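ABC transporter ATP-binding/permease protein Rv1747 (Mycobacterium tuberculosis, PDB 6CCD) is a fused ATP-binding and membrane-spanning transporter required for virulence that moves an unknown substrate across the membrane, here represented by its first phosphothreonine-binding FHA domain. Local coordinates at residues A40-R52 with V59-L71. Numbering follows the deposited sequence.
With SO4 (sulfate ion), chain B.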
loop_
_atom_site.group_PDB
_atom_site.type_symbol
_atom_site.label_atom_id
_atom_site.label_comp_id
_atom_site.label_asym_id
_atom_site.label_seq_id
_atom_site.Cartn_x
_atom_site.Cartn_y
_atom_site.Cartn_z
ATOM N N ALA A 40 10.719 6.332 -2.767
ATOM C CA ALA A 40 11.853 6.444 -3.689
ATOM C C ALA A 40 12.942 5.382 -3.505
ATOM O O ALA A 40 13.836 5.270 -4.338
ATOM C CB ALA A 40 12.485 7.855 -3.571
ATOM N N HIS A 41 12.881 4.601 -2.432
ATOM C CA HIS A 41 13.961 3.653 -2.183
ATOM C C HIS A 41 14.155 2.671 -3.356
ATOM O O HIS A 41 13.183 2.182 -3.927
ATOM C CB HIS A 41 13.702 2.878 -0.886
ATOM C CG HIS A 41 14.924 2.204 -0.357
ATOM N ND1 HIS A 41 15.352 0.980 -0.818
ATOM C CD2 HIS A 41 15.841 2.609 0.556
ATOM C CE1 HIS A 41 16.471 0.646 -0.197
ATOM N NE2 HIS A 41 16.787 1.616 0.644
ATOM N N PRO A 42 15.419 2.390 -3.733
ATOM C CA PRO A 42 15.679 1.557 -4.922
ATOM C C PRO A 42 15.135 0.121 -4.842
ATOM O O PRO A 42 15.029 -0.539 -5.871
ATOM C CB PRO A 42 17.217 1.540 -5.017
ATOM C CG PRO A 42 17.707 2.007 -3.704
ATOM C CD PRO A 42 16.663 2.950 -3.178
ATOM N N LEU A 43 14.788 -0.356 -3.653
ATOM C CA LEU A 43 14.141 -1.671 -3.539
ATOM C C LEU A 43 12.773 -1.701 -4.223
ATOM O O LEU A 43 12.258 -2.764 -4.592
ATOM C CB LEU A 43 13.967 -2.047 -2.072
ATOM C CG LEU A 43 15.200 -2.528 -1.296
ATOM C CD1 LEU A 43 14.847 -2.625 0.176
ATOM C CD2 LEU A 43 15.624 -3.872 -1.842
ATOM N N ILE A 44 12.182 -0.524 -4.379
ATOM C CA ILE A 44 10.780 -0.419 -4.773
ATOM C C ILE A 44 10.594 -0.258 -6.288
ATOM O O ILE A 44 11.305 0.510 -6.936
ATOM C CB ILE A 44 10.129 0.749 -4.009
ATOM C CG1 ILE A 44 10.344 0.539 -2.505
ATOM C CG2 ILE A 44 8.633 0.867 -4.306
ATOM C CD1 ILE A 44 10.005 -0.906 -2.015
ATOM N N SER A 45 9.644 -1.007 -6.846
ATOM C CA SER A 45 9.314 -0.915 -8.267
ATOM C C SER A 45 8.521 0.360 -8.563
ATOM O O SER A 45 7.941 0.952 -7.663
ATOM C CB SER A 45 8.519 -2.151 -8.703
ATOM O OG SER A 45 9.295 -3.323 -8.522
ATOM N N ARG A 46 8.485 0.779 -9.824
ATOM C CA ARG A 46 7.810 2.033 -10.167
ATOM C C ARG A 46 6.328 2.011 -9.816
ATOM O O ARG A 46 5.807 2.969 -9.245
ATOM C CB ARG A 46 8.025 2.344 -11.644
ATOM C CG ARG A 46 9.494 2.729 -11.904
ATOM C CD ARG A 46 9.770 3.108 -13.329
ATOM N NE ARG A 46 9.111 4.347 -13.729
ATOM C CZ ARG A 46 9.447 5.024 -14.821
ATOM N NH1 ARG A 46 10.438 4.581 -15.583
ATOM N NH2 ARG A 46 8.804 6.135 -15.151
ATOM N N ALA A 47 5.652 0.914 -10.140
ATOM C CA ALA A 47 4.266 0.722 -9.696
ATOM C C ALA A 47 4.248 -0.538 -8.850
ATOM O O ALA A 47 3.961 -1.617 -9.349
ATOM C CB ALA A 47 3.309 0.605 -10.878
ATOM N N HIS A 48 4.587 -0.389 -7.574
ATOM C CA HIS A 48 4.899 -1.518 -6.706
ATOM C C HIS A 48 3.640 -2.184 -6.130
ATOM O O HIS A 48 3.502 -3.417 -6.161
ATOM C CB HIS A 48 5.832 -1.026 -5.573
ATOM C CG HIS A 48 6.507 -2.121 -4.813
ATOM N ND1 HIS A 48 7.820 -2.482 -5.039
ATOM C CD2 HIS A 48 6.057 -2.937 -3.828
ATOM C CE1 HIS A 48 8.152 -3.470 -4.225
ATOM N NE2 HIS A 48 7.099 -3.771 -3.482
ATOM N N LEU A 49 2.732 -1.369 -5.594
ATOM C CA LEU A 49 1.448 -1.849 -5.083
ATOM C C LEU A 49 0.278 -1.169 -5.767
ATOM O O LEU A 49 0.382 -0.003 -6.148
ATOM C CB LEU A 49 1.307 -1.580 -3.588
ATOM C CG LEU A 49 2.330 -2.127 -2.612
ATOM C CD1 LEU A 49 1.864 -1.743 -1.221
ATOM C CD2 LEU A 49 2.452 -3.663 -2.754
ATOM N N LEU A 50 -0.841 -1.882 -5.871
ATOM C CA LEU A 50 -2.130 -1.253 -6.150
ATOM C C LEU A 50 -2.968 -1.318 -4.894
ATOM O O LEU A 50 -3.078 -2.379 -4.283
ATOM C CB LEU A 50 -2.850 -1.952 -7.307
ATOM C CG LEU A 50 -2.058 -1.919 -8.616
ATOM C CD1 LEU A 50 -2.790 -2.705 -9.694
ATOM C CD2 LEU A 50 -1.832 -0.473 -9.048
ATOM N N LEU A 51 -3.571 -0.199 -4.504
ATOM C CA LEU A 51 -4.534 -0.225 -3.400
ATOM C C LEU A 51 -5.928 -0.043 -3.968
ATOM O O LEU A 51 -6.124 0.798 -4.831
ATOM C CB LEU A 51 -4.247 0.877 -2.372
ATOM C CG LEU A 51 -2.777 1.063 -1.986
ATOM C CD1 LEU A 51 -2.617 2.214 -0.990
ATOM C CD2 LEU A 51 -2.210 -0.241 -1.400
ATOM N N ARG A 52 -6.904 -0.803 -3.489
ATOM C CA ARG A 52 -8.250 -0.650 -4.040
ATOM C C ARG A 52 -9.290 -1.235 -3.119
ATOM O O ARG A 52 -8.987 -2.078 -2.272
ATOM C CB ARG A 52 -8.358 -1.303 -5.418
ATOM C CG ARG A 52 -8.361 -2.836 -5.376
ATOM C CD ARG A 52 -8.065 -3.444 -6.759
ATOM N NE ARG A 52 -8.964 -3.008 -7.837
ATOM C CZ ARG A 52 -9.957 -3.739 -8.334
ATOM N NH1 ARG A 52 -10.204 -4.945 -7.848
ATOM N NH2 ARG A 52 -10.697 -3.267 -9.330
ATOM N N VAL A 59 -7.853 -3.467 -0.076
ATOM C CA VAL A 59 -6.740 -4.397 -0.185
ATOM C C VAL A 59 -5.491 -3.713 -0.720
ATOM O O VAL A 59 -5.576 -2.774 -1.501
ATOM C CB VAL A 59 -7.080 -5.604 -1.094
ATOM C CG1 VAL A 59 -8.120 -6.478 -0.430
ATOM C CG2 VAL A 59 -7.558 -5.142 -2.476
ATOM N N ALA A 60 -4.330 -4.189 -0.277
ATOM C CA ALA A 60 -3.055 -3.812 -0.871
ATOM C C ALA A 60 -2.547 -4.983 -1.692
ATOM O O ALA A 60 -2.352 -6.067 -1.161
ATOM C CB ALA A 60 -2.034 -3.437 0.196
ATOM N N ILE A 61 -2.333 -4.743 -2.978
ATOM C CA ILE A 61 -1.972 -5.785 -3.940
ATOM C C ILE A 61 -0.566 -5.593 -4.484
ATOM O O ILE A 61 -0.231 -4.520 -4.979
ATOM C CB ILE A 61 -2.954 -5.798 -5.134
ATOM C CG1 ILE A 61 -4.385 -6.045 -4.647
ATOM C CG2 ILE A 61 -2.517 -6.841 -6.178
ATOM C CD1 ILE A 61 -5.458 -5.619 -5.643
ATOM N N ASP A 62 0.262 -6.626 -4.374
ATOM C CA ASP A 62 1.583 -6.649 -5.009
ATOM C C ASP A 62 1.409 -6.668 -6.523
ATOM O O ASP A 62 0.853 -7.627 -7.069
ATOM C CB ASP A 62 2.373 -7.890 -4.547
ATOM C CG ASP A 62 3.816 -7.912 -5.059
ATOM O OD1 ASP A 62 4.208 -7.036 -5.866
ATOM O OD2 ASP A 62 4.566 -8.832 -4.652
ATOM N N ASN A 63 1.884 -5.620 -7.200
ATOM C CA ASN A 63 1.676 -5.452 -8.639
ATOM C C ASN A 63 2.822 -6.065 -9.438
ATOM O O ASN A 63 3.441 -5.400 -10.278
ATOM C CB ASN A 63 1.530 -3.957 -8.963
ATOM C CG ASN A 63 1.107 -3.682 -10.395
ATOM O OD1 ASN A 63 0.312 -4.413 -10.984
ATOM N ND2 ASN A 63 1.649 -2.607 -10.961
ATOM N N GLY A 64 3.104 -7.334 -9.165
ATOM C CA GLY A 64 4.208 -8.031 -9.802
ATOM C C GLY A 64 5.530 -7.325 -9.579
ATOM O O GLY A 64 6.358 -7.235 -10.482
ATOM N N SER A 65 5.729 -6.805 -8.373
ATOM C CA SER A 65 6.973 -6.120 -8.039
ATOM C C SER A 65 8.135 -7.094 -7.956
ATOM O O SER A 65 7.944 -8.286 -7.719
ATOM C CB SER A 65 6.838 -5.388 -6.708
ATOM O OG SER A 65 6.754 -6.316 -5.636
ATOM N N LEU A 66 9.349 -6.588 -8.113
ATOM C CA LEU A 66 10.527 -7.430 -7.937
ATOM C C LEU A 66 10.695 -7.882 -6.491
ATOM O O LEU A 66 10.929 -9.058 -6.223
ATOM C CB LEU A 66 11.788 -6.689 -8.400
ATOM C CG LEU A 66 13.130 -7.421 -8.263
ATOM C CD1 LEU A 66 13.158 -8.669 -9.127
ATOM C CD2 LEU A 66 14.294 -6.485 -8.618
ATOM N N ASN A 67 10.577 -6.949 -5.552
ATOM C CA ASN A 67 11.012 -7.225 -4.188
ATOM C C ASN A 67 9.889 -7.393 -3.163
ATOM O O ASN A 67 10.149 -7.645 -1.990
ATOM C CB ASN A 67 11.992 -6.126 -3.760
ATOM C CG ASN A 67 13.331 -6.232 -4.504
ATOM O OD1 ASN A 67 13.867 -7.329 -4.667
ATOM N ND2 ASN A 67 13.856 -5.105 -4.973
ATOM N N GLY A 68 8.642 -7.267 -3.605
ATOM C CA GLY A 68 7.528 -7.785 -2.830
ATOM C C GLY A 68 6.887 -6.953 -1.741
ATOM O O GLY A 68 7.192 -5.771 -1.554
ATOM N N LEU A 69 5.962 -7.609 -1.041
ATOM C CA LEU A 69 5.079 -7.026 -0.031
ATOM C C LEU A 69 5.116 -7.944 1.168
ATOM O O LEU A 69 4.953 -9.165 1.020
ATOM C CB LEU A 69 3.643 -6.901 -0.560
ATOM C CG LEU A 69 2.486 -6.597 0.393
ATOM C CD1 LEU A 69 2.594 -5.169 0.953
ATOM C CD2 LEU A 69 1.157 -6.774 -0.349
ATOM N N TYR A 70 5.342 -7.373 2.344
ATOM C CA TYR A 70 5.492 -8.164 3.561
ATOM C C TYR A 70 4.515 -7.774 4.660
ATOM O O TYR A 70 4.312 -6.587 4.949
ATOM C CB TYR A 70 6.916 -8.038 4.098
ATOM C CG TYR A 70 7.944 -8.680 3.201
ATOM C CD1 TYR A 70 8.357 -9.989 3.419
ATOM C CD2 TYR A 70 8.482 -7.991 2.122
ATOM C CE1 TYR A 70 9.291 -10.592 2.600
ATOM C CE2 TYR A 70 9.419 -8.588 1.289
ATOM C CZ TYR A 70 9.823 -9.889 1.546
ATOM O OH TYR A 70 10.745 -10.498 0.731
ATOM N N LEU A 71 3.919 -8.794 5.272
ATOM C CA LEU A 71 3.110 -8.633 6.472
ATOM C C LEU A 71 3.679 -9.547 7.563
ATOM O O LEU A 71 3.672 -10.763 7.404
ATOM C CB LEU A 71 1.646 -8.977 6.191
ATOM C CG LEU A 71 0.680 -8.947 7.379
ATOM C CD1 LEU A 71 0.549 -7.544 7.952
ATOM C CD2 LEU A 71 -0.681 -9.479 6.982
HETATM S S SO4 B . 10.921 -0.967 -12.128
HETATM O O1 SO4 B . 9.486 -0.966 -12.395
HETATM O O2 SO4 B . 11.382 -2.354 -12.027
HETATM O O3 SO4 B . 11.673 -0.265 -13.175
HETATM O O4 SO4 B . 11.159 -0.285 -10.865
HETATM O O HOH W 1 10.567 -4.136 -6.174
HETATM O O HOH W 2 6.082 -3.789 -10.417
#
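L50 and R52 pair with I61 and V59 as the two hydrogen-bonded pairs of an antiparallel hairpin, with L49–D62 and L51–A60 as the non-hydrogen-bonded pairs; the axes of 49-52 and 59-62 come within 4.6 Å, their directions 156° apart. N63 N to H48 O carries the pairing one step past the strands, and beyond it the two segments go on as facing loops. On one face of the sheet the CD2 methyl of L51 sits on A60 CB at 3.6 Å, while L49 meets L69 across the sandwich. On the other, R52 lies alongside V59 and its CD touches I61 CD1; its NE forms a salt bridge with D26.

H48 joins the loops. Its CB points away from 59-71, but CG anti to the backbone N (chi1 -165°) brings the ring back to that segment. In the ring plane, ND1 accepts from S45 N, and NE2 donates to G68 O at 2.8 Å, almost straight at 174° though from above that carbonyl's plane. S65 CB rests over the ring centre, 3.5 Å from the centroid, a CH-pi contact. These grips fix the ring's rotation. S65 OG in turn gives its proton to D62 OD1 (2.7 Å) and accepts from G68 N, an ST motif, while S65 N closes an Asx motif on D62 OD1 from the opposite face of the carboxylate.

N67 ND2 reaches L43 O at 2.9 Å, and a water joins that oxygen, S45 OG and N67 N. N63 ND2 donates to A47 O from above its carbonyl plane. S45 and H48 (Ser-x-x-His) and N67-G68 (Asn-Gly), on loops at one end of a beta sandwich, are hallmarks of FHA domains; the sulfate, probably from the crystallisation liquor, bonds R46 N (O1, 3.3 Å) and R31 beside S45, consistent with a place for a phosphothreonine's phosphate.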